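Local structure of phosphoribosylformylglycinamidine synthase 2 (Thermus thermophilus, 3VIU) at residues Arg21-Phe34 with Val352-Pro364. The protein is a phosphoribosylformylglycinamidine synthase of the PurM-like family, with two related halves, and binds adenosine-5'-diphosphate and magnesium. Residues are numbered along the deposited sequence; the frame is centred on the assembly and turned at random.
Sequences RLGREPNRVELLLF and VAEVPTEALAEAP
Helix 28-34 packs on strand 352-356 at a closest axial approach of 7.7 Å, their directions 53° apart, and brings Glu30 beside Ala353. The strand forms one edge of a seven-stranded sheet, and the linker region of the chain packs against it. The Glu30 chain, extended beyond CG, slides past Val355, and OE1 takes the amide N of Glu354 at 3.0 Å through its anti lone pair, in a nearly straight bond. The same oxygen forms a salt bridge with Arg24 NH2 at 2.8 Å, in the plane of the guanidinium at its edge; that nitrogen also reaches Glu354 O, from above the carbonyl plane. Asn27 and Glu30 close a capping box at the helix start, while Asn27 ND2 makes a longer bond, 3.3 Å, to Val352 O. Farther along, Leu360 CD1 sits over the centre of the Phe34 ring, 3.6 Å from its centroid, a CH-pi contact; Trp38 meets this ring edge-to-face. Leu22 CD2 presses on Pro356 CD. Bent at chi2 (-78°), Arg21 carries its guanidinium past Ala359 to the C-terminal end of helix 357-361, and NH2 donates to Glu362 O, 3.0 Å away and in the carbonyl plane. Val352 O, Glu354 N and Glu354 O are thus bonded by linker side chains, while strand 342-347 pairs with the edge strand's backbone, and the Arg24 charge probably stabilises the buried Glu30 carboxylate as an anion.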
ATOM      1  N   ARG A  21     -29.839   1.126 -21.253  1.00 48.41           N
ATOM      2  CA  ARG A  21     -29.933   0.604 -19.892  1.00 48.12           C
ATOM      3  C   ARG A  21     -31.053   1.364 -19.186  1.00 47.69           C
ATOM      4  O   ARG A  21     -31.629   0.874 -18.216  1.00 48.30           O
ATOM      5  CB  ARG A  21     -28.634   0.828 -19.117  1.00 48.93           C
ATOM      6  CG  ARG A  21     -27.395   0.160 -19.688  1.00 50.90           C
ATOM      7  CD  ARG A  21     -27.318  -1.329 -19.390  1.00 49.79           C
ATOM      8  NE  ARG A  21     -25.920  -1.742 -19.314  1.00 49.72           N
ATOM      9  CZ  ARG A  21     -25.099  -1.398 -18.324  1.00 49.51           C
ATOM     10  NH1 ARG A  21     -25.544  -0.649 -17.326  1.00 49.58           N
ATOM     11  NH2 ARG A  21     -23.827  -1.774 -18.344  1.00 48.93           N
ATOM     12  N   LEU A  22     -31.344   2.569 -19.672  1.00 45.70           N
ATOM     13  CA  LEU A  22     -32.392   3.406 -19.094  1.00 44.49           C
ATOM     14  C   LEU A  22     -33.675   3.340 -19.916  1.00 44.38           C
ATOM     15  O   LEU A  22     -34.731   3.776 -19.460  1.00 44.34           O
ATOM     16  CB  LEU A  22     -31.947   4.872 -19.029  1.00 43.08           C
ATOM     17  CG  LEU A  22     -30.679   5.277 -18.278  1.00 42.24           C
ATOM     18  CD1 LEU A  22     -30.543   6.787 -18.330  1.00 39.70           C
ATOM     19  CD2 LEU A  22     -30.740   4.803 -16.841  1.00 41.82           C
ATOM     20  N   GLY A  23     -33.582   2.801 -21.128  1.00 44.43           N
ATOM     21  CA  GLY A  23     -34.751   2.726 -21.985  1.00 44.60           C
ATOM     22  C   GLY A  23     -35.184   4.129 -22.371  1.00 44.56           C
ATOM     23  O   GLY A  23     -36.315   4.349 -22.805  1.00 43.98           O
ATOM     24  N   ARG A  24     -34.269   5.079 -22.194  1.00 44.56           N
ATOM     25  CA  ARG A  24     -34.503   6.486 -22.507  1.00 44.52           C
ATOM     26  C   ARG A  24     -33.183   7.240 -22.358  1.00 44.77           C
ATOM     27  O   ARG A  24     -32.187   6.675 -21.903  1.00 45.51           O
ATOM     28  CB  ARG A  24     -35.529   7.089 -21.544  1.00 43.97           C
ATOM     29  CG  ARG A  24     -34.987   7.322 -20.139  1.00 44.40           C
ATOM     30  CD  ARG A  24     -35.976   8.070 -19.257  1.00 42.97           C
ATOM     31  NE  ARG A  24     -35.334   8.587 -18.051  1.00 42.58           N
ATOM     32  CZ  ARG A  24     -34.806   7.827 -17.098  1.00 42.40           C
ATOM     33  NH1 ARG A  24     -34.845   6.504 -17.206  1.00 42.36           N
ATOM     34  NH2 ARG A  24     -34.234   8.391 -16.039  1.00 39.31           N
ATOM     35  N   GLU A  25     -33.176   8.514 -22.742  1.00 44.11           N
ATOM     36  CA  GLU A  25     -31.978   9.336 -22.620  1.00 42.67           C
ATOM     37  C   GLU A  25     -31.947  10.027 -21.264  1.00 39.99           C
ATOM     38  O   GLU A  25     -32.953  10.561 -20.803  1.00 39.89           O
ATOM     39  CB  GLU A  25     -31.927  10.389 -23.726  1.00 45.58           C
ATOM     40  CG  GLU A  25     -31.636   9.823 -25.101  1.00 49.93           C
ATOM     41  CD  GLU A  25     -31.490  10.907 -26.145  1.00 52.37           C
ATOM     42  OE1 GLU A  25     -32.468  11.661 -26.350  1.00 54.51           O
ATOM     43  OE2 GLU A  25     -30.403  11.004 -26.754  1.00 52.62           O
ATOM     44  N   PRO A  26     -30.780  10.031 -20.610  1.00 37.20           N
ATOM     45  CA  PRO A  26     -30.620  10.658 -19.300  1.00 35.35           C
ATOM     46  C   PRO A  26     -30.661  12.175 -19.409  1.00 34.36           C
ATOM     47  O   PRO A  26     -30.245  12.729 -20.423  1.00 33.83           O
ATOM     48  CB  PRO A  26     -29.248  10.166 -18.866  1.00 36.12           C
ATOM     49  CG  PRO A  26     -28.494  10.200 -20.161  1.00 34.80           C
ATOM     50  CD  PRO A  26     -29.481   9.550 -21.119  1.00 35.58           C
ATOM     51  N   ASN A  27     -31.162  12.847 -18.376  1.00 33.39           N
ATOM     52  CA  ASN A  27     -31.195  14.304 -18.399  1.00 32.00           C
ATOM     53  C   ASN A  27     -29.771  14.767 -18.125  1.00 32.10           C
ATOM     54  O   ASN A  27     -28.859  13.939 -18.034  1.00 33.31           O
ATOM     55  CB  ASN A  27     -32.153  14.860 -17.339  1.00 32.09           C
ATOM     56  CG  ASN A  27     -31.943  14.245 -15.969  1.00 32.39           C
ATOM     57  OD1 ASN A  27     -30.813  13.994 -15.551  1.00 33.57           O
ATOM     58  ND2 ASN A  27     -33.036  14.017 -15.254  1.00 30.32           N
ATOM     59  N   ARG A  28     -29.565  16.073 -17.995  1.00 31.28           N
ATOM     60  CA  ARG A  28     -28.224  16.590 -17.740  1.00 29.61           C
ATOM     61  C   ARG A  28     -27.603  15.982 -16.474  1.00 29.32           C
ATOM     62  O   ARG A  28     -26.486  15.464 -16.507  1.00 28.18           O
ATOM     63  CB  ARG A  28     -28.257  18.113 -17.618  1.00 30.37           C
ATOM     64  CG  ARG A  28     -26.886  18.731 -17.407  1.00 33.50           C
ATOM     65  CD  ARG A  28     -26.968  20.192 -16.999  1.00 36.04           C
ATOM     66  NE  ARG A  28     -25.696  20.666 -16.454  1.00 38.29           N
ATOM     67  CZ  ARG A  28     -24.566  20.755 -17.153  1.00 41.24           C
ATOM     68  NH1 ARG A  28     -24.538  20.406 -18.437  1.00 40.56           N
ATOM     69  NH2 ARG A  28     -23.456  21.188 -16.567  1.00 40.55           N
ATOM     70  N   VAL A  29     -28.329  16.041 -15.361  1.00 28.37           N
ATOM     71  CA  VAL A  29     -27.834  15.501 -14.098  1.00 27.89           C
ATOM     72  C   VAL A  29     -27.426  14.033 -14.221  1.00 28.66           C
ATOM     73  O   VAL A  29     -26.301  13.662 -13.879  1.00 27.47           O
ATOM     74  CB  VAL A  29     -28.895  15.635 -12.982  1.00 26.53           C
ATOM     75  CG1 VAL A  29     -28.432  14.912 -11.730  1.00 26.18           C
ATOM     76  CG2 VAL A  29     -29.144  17.103 -12.678  1.00 25.73           C
ATOM     77  N   GLU A  30     -28.345  13.204 -14.707  1.00 28.57           N
ATOM     78  CA  GLU A  30     -28.076  11.783 -14.877  1.00 30.15           C
ATOM     79  C   GLU A  30     -26.834  11.549 -15.740  1.00 30.18           C
ATOM     80  O   GLU A  30     -26.043  10.636 -15.478  1.00 29.73           O
ATOM     81  CB  GLU A  30     -29.302  11.098 -15.493  1.00 31.13           C
ATOM     82  CG  GLU A  30     -30.495  11.048 -14.545  1.00 33.32           C
ATOM     83  CD  GLU A  30     -31.764  10.530 -15.193  1.00 35.55           C
ATOM     84  OE1 GLU A  30     -32.674  10.106 -14.446  1.00 35.25           O
ATOM     85  OE2 GLU A  30     -31.859  10.555 -16.441  1.00 37.33           O
ATOM     86  N   LEU A  31     -26.657  12.383 -16.762  1.00 29.33           N
ATOM     87  CA  LEU A  31     -25.503  12.248 -17.635  1.00 29.13           C
ATOM     88  C   LEU A  31     -24.238  12.468 -16.810  1.00 28.48           C
ATOM     89  O   LEU A  31     -23.287  11.688 -16.888  1.00 28.29           O
ATOM     90  CB  LEU A  31     -25.561  13.273 -18.770  1.00 30.19           C
ATOM     91  CG  LEU A  31     -25.269  12.757 -20.187  1.00 32.00           C
ATOM     92  CD1 LEU A  31     -25.098  13.946 -21.111  1.00 32.18           C
ATOM     93  CD2 LEU A  31     -24.014  11.904 -20.212  1.00 30.67           C
ATOM     94  N   LEU A  32     -24.237  13.537 -16.016  1.00 26.40           N
ATOM     95  CA  LEU A  32     -23.094  13.860 -15.175  1.00 24.74           C
ATOM     96  C   LEU A  32     -22.788  12.727 -14.194  1.00 24.71           C
ATOM     97  O   LEU A  32     -21.626  12.480 -13.871  1.00 24.58           O
ATOM     98  CB  LEU A  32     -23.349  15.182 -14.435  1.00 23.29           C
ATOM     99  CG  LEU A  32     -22.748  16.460 -15.052  1.00 23.62           C
ATOM    100  CD1 LEU A  32     -22.711  16.364 -16.560  1.00 23.94           C
ATOM    101  CD2 LEU A  32     -23.561  17.673 -14.621  1.00 21.27           C
ATOM    102  N   LEU A  33     -23.823  12.030 -13.732  1.00 24.09           N
ATOM    103  CA  LEU A  33     -23.626  10.920 -12.808  1.00 24.41           C
ATOM    104  C   LEU A  33     -22.847   9.787 -13.493  1.00 25.70           C
ATOM    105  O   LEU A  33     -21.904   9.225 -12.920  1.00 25.79           O
ATOM    106  CB  LEU A  33     -24.977  10.393 -12.303  1.00 23.64           C
ATOM    107  CG  LEU A  33     -25.871  11.335 -11.474  1.00 25.07           C
ATOM    108  CD1 LEU A  33     -27.128  10.591 -11.040  1.00 24.12           C
ATOM    109  CD2 LEU A  33     -25.122  11.848 -10.252  1.00 20.16           C
ATOM    110  N   PHE A  34     -23.241   9.452 -14.718  1.00 25.04           N
ATOM    111  CA  PHE A  34     -22.563   8.394 -15.451  1.00 27.24           C
ATOM    112  C   PHE A  34     -21.121   8.754 -15.787  1.00 28.56           C
ATOM    113  O   PHE A  34     -20.222   7.929 -15.640  1.00 28.31           O
ATOM    114  CB  PHE A  34     -23.316   8.055 -16.737  1.00 25.01           C
ATOM    115  CG  PHE A  34     -24.468   7.118 -16.529  1.00 25.87           C
ATOM    116  CD1 PHE A  34     -25.767   7.601 -16.411  1.00 27.06           C
ATOM    117  CD2 PHE A  34     -24.251   5.748 -16.423  1.00 23.46           C
ATOM    118  CE1 PHE A  34     -26.835   6.726 -16.192  1.00 25.68           C
ATOM    119  CE2 PHE A  34     -25.305   4.874 -16.204  1.00 23.82           C
ATOM    120  CZ  PHE A  34     -26.600   5.362 -16.088  1.00 24.18           C
ATOM    121  N   VAL A 352     -35.156  14.741  -9.694  1.00 27.71           N
ATOM    122  CA  VAL A 352     -34.141  15.241 -10.615  1.00 26.81           C
ATOM    123  C   VAL A 352     -33.271  14.147 -11.233  1.00 26.94           C
ATOM    124  O   VAL A 352     -32.411  14.422 -12.072  1.00 24.23           O
ATOM    125  CB  VAL A 352     -33.219  16.253  -9.912  1.00 27.09           C
ATOM    126  CG1 VAL A 352     -34.008  17.490  -9.518  1.00 26.33           C
ATOM    127  CG2 VAL A 352     -32.591  15.613  -8.687  1.00 25.03           C
ATOM    128  N   ALA A 353     -33.492  12.909 -10.808  1.00 26.96           N
ATOM    129  CA  ALA A 353     -32.734  11.785 -11.334  1.00 27.32           C
ATOM    130  C   ALA A 353     -33.256  10.474 -10.773  1.00 28.05           C
ATOM    131  O   ALA A 353     -33.628  10.382  -9.600  1.00 27.68           O
ATOM    132  CB  ALA A 353     -31.255  11.940 -11.005  1.00 27.93           C
ATOM    133  N   GLU A 354     -33.274   9.458 -11.622  1.00 27.93           N
ATOM    134  CA  GLU A 354     -33.746   8.145 -11.229  1.00 29.72           C
ATOM    135  C   GLU A 354     -33.177   7.137 -12.205  1.00 30.49           C
ATOM    136  O   GLU A 354     -33.802   6.796 -13.210  1.00 32.63           O
ATOM    137  CB  GLU A 354     -35.275   8.105 -11.250  1.00 30.91           C
ATOM    138  CG  GLU A 354     -35.857   6.717 -11.058  1.00 34.49           C
ATOM    139  CD  GLU A 354     -37.338   6.744 -10.770  1.00 35.91           C
ATOM    140  OE1 GLU A 354     -37.715   7.046  -9.614  1.00 36.78           O
ATOM    141  OE2 GLU A 354     -38.123   6.471 -11.704  1.00 38.40           O
ATOM    142  N   VAL A 355     -31.976   6.664 -11.910  1.00 28.83           N
ATOM    143  CA  VAL A 355     -31.332   5.708 -12.784  1.00 27.88           C
ATOM    144  C   VAL A 355     -31.213   4.379 -12.065  1.00 27.56           C
ATOM    145  O   VAL A 355     -31.067   4.336 -10.843  1.00 27.84           O
ATOM    146  CB  VAL A 355     -29.939   6.207 -13.194  1.00 26.85           C
ATOM    147  CG1 VAL A 355     -30.024   7.673 -13.598  1.00 27.01           C
ATOM    148  CG2 VAL A 355     -28.963   6.031 -12.060  1.00 26.82           C
ATOM    149  N   PRO A 356     -31.310   3.270 -12.810  1.00 26.58           N
ATOM    150  CA  PRO A 356     -31.199   1.956 -12.172  1.00 26.84           C
ATOM    151  C   PRO A 356     -29.825   1.802 -11.512  1.00 27.43           C
ATOM    152  O   PRO A 356     -28.815   2.235 -12.066  1.00 27.63           O
ATOM    153  CB  PRO A 356     -31.404   0.990 -13.340  1.00 25.29           C
ATOM    154  CG  PRO A 356     -32.329   1.753 -14.237  1.00 24.39           C
ATOM    155  CD  PRO A 356     -31.740   3.143 -14.213  1.00 24.49           C
ATOM    156  N   THR A 357     -29.804   1.196 -10.327  1.00 27.28           N
ATOM    157  CA  THR A 357     -28.566   0.983  -9.587  1.00 27.63           C
ATOM    158  C   THR A 357     -27.554   0.194 -10.417  1.00 29.66           C
ATOM    159  O   THR A 357     -26.397   0.595 -10.537  1.00 30.03           O
ATOM    160  CB  THR A 357     -28.831   0.226  -8.269  1.00 26.14           C
ATOM    161  OG1 THR A 357     -29.438  -1.039  -8.560  1.00 28.19           O
ATOM    162  CG2 THR A 357     -29.760   1.025  -7.373  1.00 24.22           C
ATOM    163  N   GLU A 358     -27.993  -0.920 -10.995  1.00 31.16           N
ATOM    164  CA  GLU A 358     -27.107  -1.748 -11.814  1.00 32.61           C
ATOM    165  C   GLU A 358     -26.430  -0.946 -12.922  1.00 31.71           C
ATOM    166  O   GLU A 358     -25.242  -1.114 -13.189  1.00 30.35           O
ATOM    167  CB  GLU A 358     -27.878  -2.898 -12.458  1.00 34.64           C
ATOM    168  CG  GLU A 358     -26.977  -3.827 -13.252  1.00 39.23           C
ATOM    169  CD  GLU A 358     -27.738  -4.749 -14.175  1.00 41.43           C
ATOM    170  OE1 GLU A 358     -28.308  -4.254 -15.170  1.00 43.32           O
ATOM    171  OE2 GLU A 358     -27.765  -5.966 -13.904  1.00 42.55           O
ATOM    172  N   ALA A 359     -27.202  -0.081 -13.571  1.00 30.94           N
ATOM    173  CA  ALA A 359     -26.684   0.734 -14.660  1.00 31.41           C
ATOM    174  C   ALA A 359     -25.529   1.610 -14.202  1.00 31.45           C
ATOM    175  O   ALA A 359     -24.598   1.886 -14.965  1.00 31.21           O
ATOM    176  CB  ALA A 359     -27.803   1.606 -15.234  1.00 31.24           C
ATOM    177  N   LEU A 360     -25.591   2.033 -12.944  1.00 30.12           N
ATOM    178  CA  LEU A 360     -24.574   2.905 -12.379  1.00 29.39           C
ATOM    179  C   LEU A 360     -23.352   2.189 -11.793  1.00 28.91           C
ATOM    180  O   LEU A 360     -22.242   2.711 -11.855  1.00 29.70           O
ATOM    181  CB  LEU A 360     -25.223   3.792 -11.313  1.00 28.20           C
ATOM    182  CG  LEU A 360     -24.901   5.285 -11.352  1.00 28.87           C
ATOM    183  CD1 LEU A 360     -24.906   5.814 -12.785  1.00 27.97           C
ATOM    184  CD2 LEU A 360     -25.921   6.015 -10.514  1.00 27.62           C
ATOM    185  N   ALA A 361     -23.553   0.993 -11.246  1.00 28.64           N
ATOM    186  CA  ALA A 361     -22.469   0.241 -10.622  1.00 29.03           C
ATOM    187  C   ALA A 361     -21.776  -0.790 -11.505  1.00 30.04           C
ATOM    188  O   ALA A 361     -20.642  -1.187 -11.226  1.00 30.68           O
ATOM    189  CB  ALA A 361     -22.983  -0.441  -9.355  1.00 27.80           C
ATOM    190  N   GLU A 362     -22.450  -1.237 -12.558  1.00 31.23           N
ATOM    191  CA  GLU A 362     -21.867  -2.241 -13.442  1.00 32.47           C
ATOM    192  C   GLU A 362     -21.605  -1.712 -14.841  1.00 31.86           C
ATOM    193  O   GLU A 362     -22.352  -2.003 -15.776  1.00 32.07           O
ATOM    194  CB  GLU A 362     -22.775  -3.468 -13.510  1.00 34.32           C
ATOM    195  CG  GLU A 362     -22.889  -4.210 -12.183  1.00 40.49           C
ATOM    196  CD  GLU A 362     -23.740  -5.469 -12.279  1.00 44.02           C
ATOM    197  OE1 GLU A 362     -23.416  -6.347 -13.114  1.00 46.69           O
ATOM    198  OE2 GLU A 362     -24.730  -5.583 -11.519  1.00 44.28           O
ATOM    199  N   ALA A 363     -20.528  -0.941 -14.972  1.00 31.09           N
ATOM    200  CA  ALA A 363     -20.138  -0.352 -16.245  1.00 30.29           C
ATOM    201  C   ALA A 363     -19.440  -1.365 -17.154  1.00 30.09           C
ATOM    202  O   ALA A 363     -18.940  -2.395 -16.697  1.00 30.66           O
ATOM    203  CB  ALA A 363     -19.222   0.844 -16.004  1.00 29.97           C
ATOM    204  N   PRO A 364     -19.393  -1.075 -18.462  1.00 29.76           N
ATOM    205  CA  PRO A 364     -18.753  -1.956 -19.446  1.00 29.22           C
ATOM    206  C   PRO A 364     -17.265  -2.111 -19.165  1.00 29.23           C
ATOM    207  O   PRO A 364     -16.626  -1.182 -18.677  1.00 29.23           O
ATOM    208  CB  PRO A 364     -18.990  -1.235 -20.772  1.00 28.88           C
ATOM    209  CG  PRO A 364     -20.201  -0.366 -20.499  1.00 30.26           C
ATOM    210  CD  PRO A 364     -19.950   0.126 -19.111  1.00 27.95           C
TER